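Local coordinates for protein Polyphosphate:AMP phosphotransferase (Meiothermus ruber H328, PDB 5O6M) that transfers phosphate from inorganic polyphosphate to AMP and ADP, and also accepts other nucleoside mono- and diphosphates, at residues Leu50-Gln55 and Gln253-Glu258; Val86-Phe91 and Leu117-Arg122. The protein carries 1 engineered substitution. All blocks are in the same frame, centred on the assembly; numbering follows the deposited sequence.

Interaction 1 lies at the periphery, where the end of helix 29-53 meets the loop after helix 232-249; one hydrogen bond and a few small apolar contacts hold it, and a second subunit packs against it. Interaction 2 is buried near the middle of the chain, where two neighbouring parallel strands share a regular run of backbone bonds and lead into residues that meet bound ATP. The pair illustrates how sharply surface and core contacts of one P-loop kinase can differ in chemistry. The contacts hold different elements, with centres about 23 Å apart, yet they meet where Leu50 CD2 packs on Leu117 CB at 4.0 Å. In sequence, both strands of interaction 2 fall between the two segments of interaction 1.

Interaction 1 (Leu50-Gln55 and Gln253-Glu258)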
loop_
_atom_site.group_PDB
_atom_site.type_symbol
_atom_site.label_atom_id
_atom_site.label_comp_id
_atom_site.label_asym_id
_atom_site.label_seq_id
_atom_site.Cartn_x
_atom_site.Cartn_y
_atom_site.Cartn_z
ATOM N N LEU D 50 18.709 -17.091 -5.577
ATOM C CA LEU D 50 17.921 -15.941 -6.015
ATOM C C LEU D 50 17.826 -14.891 -4.914
ATOM O O LEU D 50 18.183 -13.725 -5.109
ATOM C CB LEU D 50 16.522 -16.404 -6.431
ATOM C CG LEU D 50 15.503 -15.349 -6.867
ATOM C CD1 LEU D 50 15.879 -14.755 -8.221
ATOM C CD2 LEU D 50 14.088 -15.925 -6.885
ATOM N N TYR D 51 17.345 -15.302 -3.738
ATOM C CA TYR D 51 17.203 -14.382 -2.613
ATOM C C TYR D 51 18.537 -13.747 -2.243
ATOM O O TYR D 51 18.619 -12.532 -2.025
ATOM C CB TYR D 51 16.606 -15.129 -1.418
ATOM C CG TYR D 51 16.269 -14.254 -0.235
ATOM C CD1 TYR D 51 15.140 -13.445 -0.243
ATOM C CD2 TYR D 51 17.069 -14.250 0.899
ATOM C CE1 TYR D 51 14.823 -12.644 0.840
ATOM C CE2 TYR D 51 16.760 -13.454 1.989
ATOM C CZ TYR D 51 15.634 -12.653 1.953
ATOM O OH TYR D 51 15.322 -11.858 3.034
ATOM N N ALA D 52 19.598 -14.556 -2.171
ATOM C CA ALA D 52 20.898 -14.048 -1.735
ATOM C C ALA D 52 21.509 -13.109 -2.768
ATOM O O ALA D 52 22.067 -12.065 -2.410
ATOM C CB ALA D 52 21.843 -15.214 -1.437
ATOM N N GLU D 53 21.434 -13.471 -4.052
ATOM C CA GLU D 53 21.965 -12.593 -5.093
ATOM C C GLU D 53 21.213 -11.266 -5.136
ATOM O O GLU D 53 21.815 -10.208 -5.356
ATOM C CB GLU D 53 21.901 -13.293 -6.451
ATOM C CG GLU D 53 22.604 -12.543 -7.573
ATOM C CD GLU D 53 22.398 -13.196 -8.928
ATOM O OE1 GLU D 53 21.253 -13.604 -9.225
ATOM O OE2 GLU D 53 23.381 -13.311 -9.695
ATOM N N GLY D 54 19.898 -11.304 -4.935
ATOM C CA GLY D 54 19.120 -10.076 -4.842
ATOM C C GLY D 54 19.093 -9.241 -6.102
ATOM O O GLY D 54 19.014 -8.011 -6.019
ATOM N N GLN D 55 19.144 -9.873 -7.274
ATOM C CA GLN D 55 19.141 -9.148 -8.539
ATOM C C GLN D 55 17.927 -9.460 -9.398
ATOM O O GLN D 55 17.273 -8.536 -9.895
ATOM C CB GLN D 55 20.427 -9.457 -9.326
ATOM C CG GLN D 55 21.645 -8.647 -8.904
ATOM C CD GLN D 55 21.392 -7.147 -8.916
ATOM O OE1 GLN D 55 20.351 -6.684 -9.385
ATOM N NE2 GLN D 55 22.348 -6.382 -8.403
ATOM N N GLN D 253 24.634 -16.025 -8.733
ATOM C CA GLN D 253 25.879 -16.104 -7.983
ATOM C C GLN D 253 25.672 -15.569 -6.578
ATOM O O GLN D 253 24.985 -14.562 -6.389
ATOM C CB GLN D 253 26.978 -15.256 -8.644
ATOM C CG GLN D 253 27.177 -15.473 -10.131
ATOM C CD GLN D 253 27.832 -16.795 -10.445
ATOM O OE1 GLN D 253 28.547 -17.356 -9.616
ATOM N NE2 GLN D 253 27.604 -17.295 -11.652
ATOM N N TYR D 254 26.274 -16.229 -5.594
ATOM C CA TYR D 254 26.324 -15.629 -4.271
ATOM C C TYR D 254 27.153 -14.348 -4.340
ATOM O O TYR D 254 28.176 -14.308 -5.033
ATOM C CB TYR D 254 26.915 -16.600 -3.249
ATOM C CG TYR D 254 25.959 -17.694 -2.836
ATOM C CD1 TYR D 254 26.145 -19.005 -3.254
ATOM C CD2 TYR D 254 24.861 -17.413 -2.037
ATOM C CE1 TYR D 254 25.265 -20.003 -2.877
ATOM C CE2 TYR D 254 23.980 -18.402 -1.655
ATOM C CZ TYR D 254 24.184 -19.694 -2.077
ATOM O OH TYR D 254 23.300 -20.680 -1.695
ATOM N N PRO D 255 26.759 -13.295 -3.633
ATOM C CA PRO D 255 27.515 -12.039 -3.689
ATOM C C PRO D 255 28.908 -12.197 -3.102
ATOM O O PRO D 255 29.257 -13.208 -2.492
ATOM C CB PRO D 255 26.668 -11.072 -2.856
ATOM C CG PRO D 255 25.304 -11.679 -2.832
ATOM C CD PRO D 255 25.523 -13.159 -2.848
ATOM N N GLN D 256 29.714 -11.162 -3.304
ATOM C CA GLN D 256 31.007 -11.125 -2.644
ATOM C C GLN D 256 30.879 -10.487 -1.263
ATOM O O GLN D 256 29.984 -9.670 -1.028
ATOM C CB GLN D 256 32.015 -10.348 -3.484
ATOM C CG GLN D 256 32.527 -11.124 -4.687
ATOM C CD GLN D 256 33.449 -10.306 -5.564
ATOM O OE1 GLN D 256 33.064 -9.255 -6.076
ATOM N NE2 GLN D 256 34.676 -10.783 -5.743
ATOM N N PRO D 257 31.761 -10.847 -0.338
ATOM C CA PRO D 257 31.594 -10.413 1.054
ATOM C C PRO D 257 31.838 -8.920 1.214
ATOM O O PRO D 257 32.311 -8.226 0.310
ATOM C CB PRO D 257 32.648 -11.232 1.803
ATOM C CG PRO D 257 33.706 -11.493 0.775
ATOM C CD PRO D 257 32.975 -11.658 -0.528
ATOM N N GLU D 258 31.488 -8.423 2.399
ATOM C CA GLU D 258 31.896 -7.084 2.786
ATOM C C GLU D 258 33.402 -7.054 3.032
ATOM O O GLU D 258 34.045 -8.085 3.261
ATOM C CB GLU D 258 31.152 -6.620 4.041
ATOM C CG GLU D 258 29.681 -6.289 3.830
ATOM C CD GLU D 258 29.273 -4.997 4.522
ATOM O OE1 GLU D 258 29.766 -3.921 4.118
ATOM O OE2 GLU D 258 28.467 -5.058 5.476
#
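Glu53 and Gln253 make the polar half of this contact, which ties the C-terminal end of helix 29-53 to the irregular chain that follows helix 232-249. The backbone N of Gln253 donates to Glu53 OE2 at 3.1 Å. It approaches from above the carboxylate, 78° out of its plane. Glu53 gets there with CG anti to its own backbone N (chi1 -172°) and the chain extended beyond, its aliphatic part running past the carbonyl of Gln253: CB and CG each lie 3.3 Å from Gln253 O. The other oxygen, OE1, is hydrogen-bonded to His56 ND1, which leaves the carboxylate held at both of its oxygens.

One residue earlier, Ala52 supplies the apolar half. Its CB sits 3.8 Å from both CD2 and CE2 of Tyr254, approaching the phenol ring obliquely. The pyrrolidine of Pro255 comes in beside it, with CG 3.3 Å from the carbonyl oxygen of Ala52. Gly54, with positive phi, is the first residue to leave helical phi/psi, although its N still bonds to Leu50 O. Trp190 of the second subunit packs on Ala52 and Pro255 and meets the ring of Tyr254, so the tail segment lies at the interface between two copies of the protein.

A carboxylate in the last turn of a helix lies near the negative end of the helix dipole, which would tend to disfavour its charge; the N-H of Gln253 and the bond with His56 probably offset part of this cost. The result is a tether of a single hydrogen bond between side chain and backbone, with small hydrophobic groups beside it.

Interaction 2 (Val86-Phe91 and Leu117-Arg122); sequences VRVASF and LVIFDR. Engineered in segment 117-122: Asp121 (natural residue Asn). With ATP (adenosine-5'-triphosphate), chain X.
Arg87 O receives the N-H of Ile119 at 2.9 Å, and the CA-H of Val118 makes a weaker contact with the same oxygen (Val118 CA 3.3 Å away). Backbone N-H bonds of this kind, from Arg87 N to Leu117 O at one end to Phe91 N to Asp121 O at the other, join strands 86-90 and 117-121 in the parallel sheet of a P-loop NTPase fold (strand order 2-3-1-4-5), where 86-90 is an outermost strand of the sheet within this chain. On one face, the Arg87 chain bends at chi3 (61°); Val118 CG2 lies over one face of the guanidinium, 3.4 Å from Arg87 NH2, while NE forms a salt bridge with Glu116 and NH2 bonds to Gln110 O.

On the other face Ser90 OG donates to Asp121 OD2 at 3.0 Å, reaching it on the anti side. Asp121 is an engineered residue, Asn in nature; its OD1 makes a salt bridge with Lys70, which also binds ATP. Just past the strand, Arg122 holds the gamma-phosphate in a two-pronged grip, NE to ATP O1G at 2.9 Å and NH2 to ATP O2G at 2.8 Å. Its NH1 and NH2 also form salt bridges with Glu126 and Asp66, which probably help to orient the guanidinium. An alanine here would probably leave both phosphate oxygens without these donors and the two carboxylates without their arginine mate.

Phe91 and Phe120 form a T-shaped pair, planes at 82°, with Phe91 CE2 3.7 Å above the centre of the Phe120 ring. The same ring edge also meets the backbone, Phe91 CD2 lying 3.1 Å from Arg122 O.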
loop_
_atom_site.group_PDB
_atom_site.type_symbol
_atom_site.label_atom_id
_atom_site.label_comp_id
_atom_site.label_asym_id
_atom_site.label_seq_id
_atom_site.Cartn_x
_atom_site.Cartn_y
_atom_site.Cartn_z
ATOM N N VAL D 86 9.692 -16.597 -1.107
ATOM C CA VAL D 86 8.562 -16.957 -1.955
ATOM C C VAL D 86 7.291 -16.392 -1.336
ATOM O O VAL D 86 7.010 -16.630 -0.156
ATOM C CB VAL D 86 8.459 -18.482 -2.145
ATOM C CG1 VAL D 86 8.243 -19.175 -0.807
ATOM C CG2 VAL D 86 7.336 -18.829 -3.121
ATOM N N ARG D 87 6.524 -15.651 -2.135
ATOM C CA ARG D 87 5.304 -14.993 -1.688
ATOM C C ARG D 87 4.171 -15.288 -2.661
ATOM O O ARG D 87 4.373 -15.290 -3.877
ATOM C CB ARG D 87 5.499 -13.478 -1.569
ATOM C CG ARG D 87 4.216 -12.721 -1.261
ATOM C CD ARG D 87 4.483 -11.265 -0.925
ATOM N NE ARG D 87 5.106 -10.528 -2.021
ATOM C CZ ARG D 87 4.431 -9.938 -3.006
ATOM N NH1 ARG D 87 3.109 -10.008 -3.039
ATOM N NH2 ARG D 87 5.078 -9.279 -3.957
ATOM N N VAL D 88 2.983 -15.549 -2.124
ATOM C CA VAL D 88 1.792 -15.796 -2.930
ATOM C C VAL D 88 0.903 -14.562 -2.882
ATOM O O VAL D 88 0.575 -14.063 -1.798
ATOM C CB VAL D 88 1.031 -17.043 -2.445
ATOM C CG1 VAL D 88 -0.234 -17.248 -3.272
ATOM C CG2 VAL D 88 1.930 -18.265 -2.508
ATOM N N ALA D 89 0.509 -14.070 -4.053
ATOM C CA ALA D 89 -0.456 -12.983 -4.177
ATOM C C ALA D 89 -1.705 -13.533 -4.851
ATOM O O ALA D 89 -1.658 -13.942 -6.017
ATOM C CB ALA D 89 0.115 -11.805 -4.966
ATOM N N SER D 90 -2.810 -13.555 -4.115
ATOM C CA SER D 90 -4.077 -14.053 -4.624
ATOM C C SER D 90 -4.922 -12.891 -5.120
ATOM O O SER D 90 -4.902 -11.804 -4.539
ATOM C CB SER D 90 -4.843 -14.810 -3.537
ATOM O OG SER D 90 -4.134 -15.952 -3.113
ATOM N N PHE D 91 -5.653 -13.122 -6.206
ATOM C CA PHE D 91 -6.546 -12.123 -6.773
ATOM C C PHE D 91 -7.958 -12.689 -6.804
ATOM O O PHE D 91 -8.223 -13.666 -7.512
ATOM C CB PHE D 91 -6.088 -11.696 -8.171
ATOM C CG PHE D 91 -4.765 -10.973 -8.182
ATOM C CD1 PHE D 91 -4.696 -9.628 -7.841
ATOM C CD2 PHE D 91 -3.597 -11.634 -8.535
ATOM C CE1 PHE D 91 -3.489 -8.956 -7.846
ATOM C CE2 PHE D 91 -2.383 -10.967 -8.545
ATOM C CZ PHE D 91 -2.328 -9.628 -8.198
ATOM N N LEU D 117 10.549 -14.328 -5.468
ATOM C CA LEU D 117 9.742 -15.131 -6.373
ATOM C C LEU D 117 8.295 -15.004 -5.924
ATOM O O LEU D 117 7.966 -15.333 -4.779
ATOM C CB LEU D 117 10.193 -16.595 -6.376
ATOM C CG LEU D 117 9.611 -17.547 -7.427
ATOM C CD1 LEU D 117 10.363 -18.870 -7.423
ATOM C CD2 LEU D 117 8.123 -17.792 -7.214
ATOM N N VAL D 118 7.436 -14.530 -6.818
ATOM C CA VAL D 118 6.032 -14.321 -6.504
ATOM C C VAL D 118 5.190 -15.249 -7.364
ATOM O O VAL D 118 5.429 -15.388 -8.568
ATOM C CB VAL D 118 5.614 -12.853 -6.711
ATOM C CG1 VAL D 118 4.107 -12.723 -6.614
ATOM C CG2 VAL D 118 6.296 -11.958 -5.683
ATOM N N ILE D 119 4.201 -15.878 -6.740
ATOM C CA ILE D 119 3.221 -16.694 -7.437
ATOM C C ILE D 119 1.922 -15.907 -7.482
ATOM O O ILE D 119 1.377 -15.537 -6.434
ATOM C CB ILE D 119 3.026 -18.053 -6.755
ATOM C CG1 ILE D 119 4.357 -18.799 -6.692
ATOM C CG2 ILE D 119 1.993 -18.877 -7.502
ATOM C CD1 ILE D 119 4.432 -19.816 -5.573
ATOM N N PHE D 120 1.444 -15.624 -8.692
ATOM C CA PHE D 120 0.119 -15.045 -8.876
ATOM C C PHE D 120 -0.904 -16.176 -8.868
ATOM O O PHE D 120 -0.977 -16.969 -9.812
ATOM C CB PHE D 120 0.048 -14.235 -10.168
ATOM C CG PHE D 120 0.567 -12.826 -10.034
ATOM C CD1 PHE D 120 1.160 -12.396 -8.856
ATOM C CD2 PHE D 120 0.440 -11.924 -11.081
ATOM C CE1 PHE D 120 1.631 -11.094 -8.732
ATOM C CE2 PHE D 120 0.907 -10.625 -10.962
ATOM C CZ PHE D 120 1.503 -10.208 -9.789
ATOM N N ASP D 121 -1.675 -16.264 -7.786
ATOM C CA ASP D 121 -2.783 -17.211 -7.677
ATOM C C ASP D 121 -3.984 -16.532 -8.321
ATOM O O ASP D 121 -4.711 -15.767 -7.685
ATOM C CB ASP D 121 -3.029 -17.583 -6.220
ATOM C CG ASP D 121 -4.343 -18.307 -6.010
ATOM O OD1 ASP D 121 -4.826 -18.962 -6.954
ATOM O OD2 ASP D 121 -4.892 -18.221 -4.892
ATOM N N ARG D 122 -4.188 -16.817 -9.610
ATOM C CA ARG D 122 -5.006 -15.978 -10.479
ATOM C C ARG D 122 -4.269 -14.663 -10.709
ATOM O O ARG D 122 -3.303 -14.367 -9.997
ATOM C CB ARG D 122 -6.393 -15.744 -9.878
ATOM C CG ARG D 122 -7.248 -17.002 -9.813
ATOM C CD ARG D 122 -8.669 -16.685 -9.376
ATOM N NE ARG D 122 -9.406 -17.895 -9.025
ATOM C CZ ARG D 122 -10.085 -18.637 -9.893
ATOM N NH1 ARG D 122 -10.132 -18.291 -11.173
ATOM N NH2 ARG D 122 -10.723 -19.721 -9.476
HETATM P PG ATP X . -10.126 -19.817 -5.723
HETATM O O1G ATP X . -9.008 -19.024 -6.345
HETATM O O2G ATP X . -11.047 -20.453 -6.760
HETATM O O3G ATP X . -9.620 -20.914 -4.775
HETATM P PB ATP X . -11.259 -18.592 -3.316
HETATM O O1B ATP X . -12.590 -19.031 -2.844
HETATM O O2B ATP X . -10.051 -19.203 -2.603
HETATM O O3B ATP X . -11.067 -18.852 -4.875
HETATM P PA ATP X . -10.724 -15.807 -4.180
HETATM O O1A ATP X . -9.257 -15.739 -4.338
HETATM O O2A ATP X . -11.339 -14.561 -3.545
HETATM O O3A ATP X . -11.113 -17.011 -3.212
HETATM O "O5'" ATP X . -11.457 -15.937 -5.645
HETATM C "C5'" ATP X . -12.857 -15.617 -5.780
HETATM C "C4'" ATP X . -13.245 -15.308 -7.208
HETATM O "O4'" ATP X . -12.667 -14.061 -7.654
HETATM C "C3'" ATP X . -12.875 -16.354 -8.272
HETATM O "O3'" ATP X . -14.057 -16.994 -8.739
HETATM C "C2'" ATP X . -12.226 -15.523 -9.394
HETATM O "O2'" ATP X . -12.660 -15.898 -10.696
HETATM C "C1'" ATP X . -12.739 -14.128 -9.058
HETATM N N9 ATP X . -11.988 -13.029 -9.657
HETATM C C8 ATP X . -10.631 -12.852 -9.690
HETATM N N7 ATP X . -10.242 -11.821 -10.402
HETATM C C5 ATP X . -11.430 -11.277 -10.866
HETATM C C6 ATP X . -11.709 -10.172 -11.694
HETATM N N6 ATP X . -10.770 -9.414 -12.267
HETATM N N1 ATP X . -13.006 -9.895 -11.952
HETATM C C2 ATP X . -13.949 -10.682 -11.429
HETATM N N3 ATP X . -13.807 -11.757 -10.652
HETATM C C4 ATP X . -12.515 -12.004 -10.406
#